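Local coordinates for phosphate-specific transport system accessory protein PhoU homolog (Streptococcus pneumoniae, PDB 2I0M), which probably takes part in regulating phosphate uptake and forms a homodimer that binds zinc ions, at residues 201-206 with 210-215; 28-33 with 95-100. All blocks are in the same frame, centred on the assembly; numbering follows the deposited sequence.

Contact 1: residues 201-206 with 210-215; sequences CERLVY and GELVDL. With ZN (zinc ion), chain D.
Glu202 and Leu215 lie alongside each other, their side chains running in opposite directions. Beyond CG the Glu202 chain is extended (chi2 -176°), which carries the carboxylate past the Leu215 side chain to the backbone of the tail. There OE1 accepts a hydrogen bond from Leu215 N. The modelled length, 2.4 Å between N and OE1, is very short and therefore doubtful. The other oxygen, OE2, is hydrogen-bonded to Asn199 ND2. The aliphatic part packs too: Glu202 CG touches Leu215 CD1 at 3.7 Å.

Leu212 turns its CD1 methyl toward the helix. CD1 meets Tyr206 CB at 3.7 Å and lies over one face of the Arg203 guanidinium, off toward its rim. The Leu212 and Arg203 side chains cross at about a right angle. The Arg203 chain is bent at chi2 (84°) and chi3, which brings NH2 over the centre of the Tyr206 ring, 3.2 Å above its plane. Arg203 NH1 forms a salt bridge with Glu60 of the second subunit.

This is a helix terminus with the tail folded back along it. Gly210, the first residue to leave helix 177-209, has positive phi (103°), and Gly210 N still donates a hydrogen bond to Tyr206 O, 2.7 Å away. The edge of the Tyr206 ring then faces the turning backbone, with CD1 3.6 Å from Leu212 N. A CA-H...O contact joins Tyr206 CA to Glu211 O at 3.3 Å.

Asp214 points away from the helix. Its OD1 binds zinc at 2.0 Å, at a site completed by Glu91 and Asp95 of the second subunit.

Contact 2: residues 28-33 with 95-100; sequences SKALLA and DHMAGI. With ZN (zinc ion), chain B.
Ala30 faces Met97 and Ile100 where two helices of the N-terminal PhoU three-helix bundle run side by side. Helix 39-66 runs back between helix 5-35 and helix 74-105 in the chain, so the first and third run the same way. They are nearly parallel here: the axes of the short segments make an angle of 13° and approach to 8.9 Å.

The packing between the segments is apolar, and no hydrogen bond crosses. The small Ala30 side chain points toward the partner helix. Its CB is 4.2 Å from Met97 CB, and the CG2 branch of Ile100 comes in at 4.4 Å from the same Ala30 CB. The other branch of Ile100 is extended (chi2 -172°). It carries CD1 to the CD2 methyl of Leu31, 4.1 Å away, the two side chains meeting at a slant. Met97 meets Ala30 through CB; farther out, its bent chain packs on Thr26 and Ala27 of helix 5-35 and on Phe193 of helix 177-209.

Side chain also meets backbone. Ala30 CB rests 3.6 Å from Met97 O, and Ile100 CG2 lies 4.1 Å from Ala30 O.

The polar side chains of segment 95-100 serve other partners. The His96 ring meets that of His189 on helix 177-209, with the planes at about 55°, and His96 ND1 makes a weak hydrogen bond to Arg92 O. Asp95 points off the helix to a zinc ion that Glu91 of the same chain and Asp214 of the second subunit also bind. Its carboxylate binds through one oxygen: OD2 is 2.0 Å from the zinc, while OD1 stays 3.3 Å from it.

In the fold
The two contacts lie on opposite sides of the chain's centre. Their centres are about 28 Å apart and they do not touch. Contact 2 is buried and joins two different helices of the N-terminal bundle by apolar packing, with no hydrogen bond across. Contact 1 is partly buried, at the C-terminal end. It sets the last helix against its own tail and mixes apolar, polar and backbone interactions. Arg203 and Tyr206 of contact 1 also touch helix 74-105, the helix that supplies segment 95-100. The dimer relates the contacts further: Asp214 of one subunit and Asp95 of the other bind the same zinc ion.

Contact 1: residues 201-206 with 210-215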
loop_
_atom_site.group_PDB
_atom_site.type_symbol
_atom_site.label_atom_id
_atom_site.label_comp_id
_atom_site.label_asym_id
_atom_site.label_seq_id
_atom_site.Cartn_x
_atom_site.Cartn_y
_atom_site.Cartn_z
ATOM N N CYS A 201 -7.055 -6.858 -7.456
ATOM C CA CYS A 201 -7.076 -7.351 -8.833
ATOM C C CYS A 201 -5.970 -8.357 -9.166
ATOM O O CYS A 201 -6.247 -9.400 -9.726
ATOM C CB CYS A 201 -7.079 -6.174 -9.820
ATOM S SG CYS A 201 -8.621 -5.204 -9.817
ATOM N N GLU A 202 -4.721 -8.039 -8.818
ATOM C CA GLU A 202 -3.581 -8.949 -9.026
ATOM C C GLU A 202 -3.722 -10.259 -8.251
ATOM O O GLU A 202 -3.386 -11.320 -8.753
ATOM C CB GLU A 202 -2.261 -8.284 -8.632
ATOM C CG GLU A 202 -1.925 -7.023 -9.417
ATOM C CD GLU A 202 -0.551 -6.454 -9.068
ATOM O OE1 GLU A 202 0.265 -6.271 -9.989
ATOM O OE2 GLU A 202 -0.289 -6.183 -7.874
ATOM N N ARG A 203 -4.210 -10.166 -7.023
ATOM C CA ARG A 203 -4.538 -11.328 -6.192
ATOM C C ARG A 203 -5.565 -12.231 -6.877
ATOM O O ARG A 203 -5.511 -13.454 -6.770
ATOM C CB ARG A 203 -5.103 -10.843 -4.844
ATOM C CG ARG A 203 -4.989 -11.827 -3.710
ATOM C CD ARG A 203 -3.610 -11.772 -3.016
ATOM N NE ARG A 203 -2.807 -12.936 -3.368
ATOM C CZ ARG A 203 -1.679 -13.306 -2.774
ATOM N NH1 ARG A 203 -1.182 -12.616 -1.755
ATOM N NH2 ARG A 203 -1.055 -14.393 -3.212
ATOM N N LEU A 204 -6.508 -11.605 -7.570
ATOM C CA LEU A 204 -7.513 -12.322 -8.354
ATOM C C LEU A 204 -6.860 -13.038 -9.548
ATOM O O LEU A 204 -7.224 -14.179 -9.867
ATOM C CB LEU A 204 -8.597 -11.342 -8.810
ATOM C CG LEU A 204 -10.099 -11.658 -8.830
ATOM C CD1 LEU A 204 -10.497 -12.746 -7.833
ATOM C CD2 LEU A 204 -10.909 -10.356 -8.585
ATOM N N VAL A 205 -5.876 -12.401 -10.188
ATOM C CA VAL A 205 -5.213 -13.076 -11.315
ATOM C C VAL A 205 -4.400 -14.273 -10.810
ATOM O O VAL A 205 -4.434 -15.335 -11.420
ATOM C CB VAL A 205 -4.461 -12.108 -12.321
ATOM C CG1 VAL A 205 -3.503 -11.214 -11.615
ATOM C CG2 VAL A 205 -3.704 -12.892 -13.410
ATOM N N TYR A 206 -3.727 -14.094 -9.668
ATOM C CA TYR A 206 -3.019 -15.156 -8.956
ATOM C C TYR A 206 -3.925 -16.336 -8.600
ATOM O O TYR A 206 -3.493 -17.487 -8.592
ATOM C CB TYR A 206 -2.366 -14.583 -7.688
ATOM C CG TYR A 206 -2.218 -15.564 -6.550
ATOM C CD1 TYR A 206 -1.053 -16.331 -6.400
ATOM C CD2 TYR A 206 -3.238 -15.719 -5.616
ATOM C CE1 TYR A 206 -0.919 -17.242 -5.333
ATOM C CE2 TYR A 206 -3.125 -16.611 -4.564
ATOM C CZ TYR A 206 -1.969 -17.361 -4.417
ATOM O OH TYR A 206 -1.893 -18.243 -3.360
ATOM N N GLY A 210 -2.307 -18.971 -10.457
ATOM C CA GLY A 210 -1.411 -19.715 -9.572
ATOM C C GLY A 210 -0.113 -18.977 -9.291
ATOM O O GLY A 210 0.734 -19.452 -8.540
ATOM N N GLU A 211 0.031 -17.808 -9.905
ATOM C CA GLU A 211 1.224 -16.993 -9.791
ATOM C C GLU A 211 0.806 -15.549 -9.592
ATOM O O GLU A 211 -0.041 -15.036 -10.319
ATOM C CB GLU A 211 2.066 -17.117 -11.062
ATOM C CG GLU A 211 3.417 -16.389 -11.017
ATOM C CD GLU A 211 4.377 -16.852 -12.101
ATOM O OE1 GLU A 211 4.058 -17.844 -12.816
ATOM O OE2 GLU A 211 5.461 -16.226 -12.242
ATOM N N LEU A 212 1.397 -14.895 -8.598
ATOM C CA LEU A 212 1.205 -13.461 -8.428
ATOM C C LEU A 212 2.114 -12.772 -9.437
ATOM O O LEU A 212 3.330 -12.972 -9.426
ATOM C CB LEU A 212 1.506 -13.022 -6.986
ATOM C CG LEU A 212 1.001 -11.641 -6.517
ATOM C CD1 LEU A 212 -0.533 -11.504 -6.586
ATOM C CD2 LEU A 212 1.522 -11.303 -5.108
ATOM N N VAL A 213 1.509 -12.016 -10.346
ATOM C CA VAL A 213 2.250 -11.268 -11.349
ATOM C C VAL A 213 2.072 -9.783 -11.071
ATOM O O VAL A 213 1.085 -9.372 -10.449
ATOM C CB VAL A 213 1.809 -11.607 -12.817
ATOM C CG1 VAL A 213 1.554 -13.109 -12.992
ATOM C CG2 VAL A 213 0.587 -10.792 -13.252
ATOM N N ASP A 214 3.014 -8.973 -11.535
ATOM C CA ASP A 214 2.939 -7.542 -11.272
ATOM C C ASP A 214 2.340 -6.765 -12.452
ATOM O O ASP A 214 2.763 -6.927 -13.608
ATOM C CB ASP A 214 4.311 -7.020 -10.840
ATOM C CG ASP A 214 4.800 -7.689 -9.568
ATOM O OD1 ASP A 214 4.205 -7.452 -8.503
ATOM O OD2 ASP A 214 5.768 -8.467 -9.627
ATOM N N LEU A 215 1.338 -5.941 -12.144
ATOM C CA LEU A 215 0.597 -5.185 -13.154
ATOM C C LEU A 215 0.797 -3.672 -12.968
ATOM O O LEU A 215 0.390 -3.087 -11.953
ATOM C CB LEU A 215 -0.911 -5.544 -13.121
ATOM C CG LEU A 215 -1.420 -6.995 -13.235
ATOM C CD1 LEU A 215 -2.911 -7.084 -12.932
ATOM C CD2 LEU A 215 -1.133 -7.621 -14.587
HETATM ZN ZN ZN D . 3.667 -7.137 -6.576
#

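Contact 2: residues 28-33 with 95-100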
loop_
_atom_site.group_PDB
_atom_site.type_symbol
_atom_site.label_atom_id
_atom_site.label_comp_id
_atom_site.label_asym_id
_atom_site.label_seq_id
_atom_site.Cartn_x
_atom_site.Cartn_y
_atom_site.Cartn_z
ATOM N N SER A 28 -17.722 6.453 -0.554
ATOM C CA SER A 28 -18.848 7.271 -1.020
ATOM C C SER A 28 -19.251 8.393 -0.040
ATOM O O SER A 28 -19.352 9.558 -0.436
ATOM C CB SER A 28 -20.034 6.368 -1.344
ATOM O OG SER A 28 -21.164 7.173 -1.583
ATOM N N LYS A 29 -19.465 8.026 1.227
ATOM C CA LYS A 29 -19.667 8.977 2.345
ATOM C C LYS A 29 -18.510 9.989 2.521
ATOM O O LYS A 29 -18.753 11.178 2.708
ATOM C CB LYS A 29 -19.915 8.218 3.672
ATOM C CG LYS A 29 -21.391 7.981 4.035
ATOM C CD LYS A 29 -21.642 6.783 4.999
ATOM C CE LYS A 29 -20.484 6.489 6.004
ATOM N NZ LYS A 29 -20.599 5.130 6.686
ATOM N N ALA A 30 -17.265 9.516 2.466
ATOM C CA ALA A 30 -16.083 10.400 2.535
ATOM C C ALA A 30 -16.084 11.502 1.473
ATOM O O ALA A 30 -15.764 12.657 1.761
ATOM C CB ALA A 30 -14.773 9.590 2.440
ATOM N N LEU A 31 -16.427 11.123 0.244
ATOM C CA LEU A 31 -16.397 12.043 -0.882
ATOM C C LEU A 31 -17.582 12.977 -0.885
ATOM O O LEU A 31 -17.456 14.119 -1.323
ATOM C CB LEU A 31 -16.272 11.272 -2.204
ATOM C CG LEU A 31 -14.891 10.601 -2.323
ATOM C CD1 LEU A 31 -14.831 9.648 -3.510
ATOM C CD2 LEU A 31 -13.745 11.637 -2.380
ATOM N N LEU A 32 -18.727 12.495 -0.398
ATOM C CA LEU A 32 -19.885 13.351 -0.157
ATOM C C LEU A 32 -19.593 14.341 0.965
ATOM O O LEU A 32 -19.911 15.522 0.836
ATOM C CB LEU A 32 -21.160 12.533 0.147
ATOM C CG LEU A 32 -22.375 13.225 0.799
ATOM C CD1 LEU A 32 -22.982 14.359 -0.059
ATOM C CD2 LEU A 32 -23.446 12.203 1.178
ATOM N N ALA A 33 -18.993 13.873 2.061
ATOM C CA ALA A 33 -18.596 14.786 3.139
ATOM C C ALA A 33 -17.635 15.868 2.639
ATOM O O ALA A 33 -17.631 16.976 3.170
ATOM C CB ALA A 33 -18.001 14.035 4.328
ATOM N N ASP A 95 -8.850 3.155 5.807
ATOM C CA ASP A 95 -8.044 4.192 6.493
ATOM C C ASP A 95 -7.854 5.463 5.639
ATOM O O ASP A 95 -7.818 6.567 6.162
ATOM C CB ASP A 95 -6.657 3.659 6.828
ATOM C CG ASP A 95 -6.663 2.527 7.855
ATOM O OD1 ASP A 95 -7.587 2.387 8.711
ATOM O OD2 ASP A 95 -5.659 1.785 7.820
ATOM N N HIS A 96 -7.723 5.290 4.330
ATOM C CA HIS A 96 -7.485 6.394 3.406
ATOM C C HIS A 96 -8.755 7.187 3.159
ATOM O O HIS A 96 -8.697 8.372 2.833
ATOM C CB HIS A 96 -6.889 5.894 2.076
ATOM C CG HIS A 96 -5.406 5.705 2.125
ATOM N ND1 HIS A 96 -4.814 4.464 2.111
ATOM C CD2 HIS A 96 -4.400 6.598 2.242
ATOM C CE1 HIS A 96 -3.503 4.602 2.206
ATOM N NE2 HIS A 96 -3.225 5.888 2.288
ATOM N N MET A 97 -9.897 6.532 3.339
ATOM C CA MET A 97 -11.168 7.216 3.351
ATOM C C MET A 97 -11.391 7.995 4.672
ATOM O O MET A 97 -11.947 9.100 4.646
ATOM C CB MET A 97 -12.308 6.244 3.010
ATOM C CG MET A 97 -12.218 5.658 1.560
ATOM S SD MET A 97 -12.118 6.883 0.196
ATOM C CE MET A 97 -10.384 7.188 -0.007
ATOM N N ALA A 98 -10.953 7.440 5.807
ATOM C CA ALA A 98 -10.927 8.187 7.076
ATOM C C ALA A 98 -9.952 9.355 6.997
ATOM O O ALA A 98 -10.182 10.394 7.621
ATOM C CB ALA A 98 -10.552 7.279 8.265
ATOM N N GLY A 99 -8.866 9.171 6.243
ATOM C CA GLY A 99 -7.864 10.211 6.020
ATOM C C GLY A 99 -8.435 11.419 5.303
ATOM O O GLY A 99 -8.168 12.546 5.697
ATOM N N ILE A 100 -9.245 11.172 4.271
ATOM C CA ILE A 100 -9.978 12.223 3.542
ATOM C C ILE A 100 -10.971 12.962 4.456
ATOM O O ILE A 100 -11.121 14.189 4.388
ATOM C CB ILE A 100 -10.730 11.646 2.320
ATOM C CG1 ILE A 100 -9.748 11.162 1.259
ATOM C CG2 ILE A 100 -11.669 12.688 1.711
ATOM C CD1 ILE A 100 -10.401 10.750 -0.091
HETATM ZN ZN ZN B . -4.993 0.356 9.087
#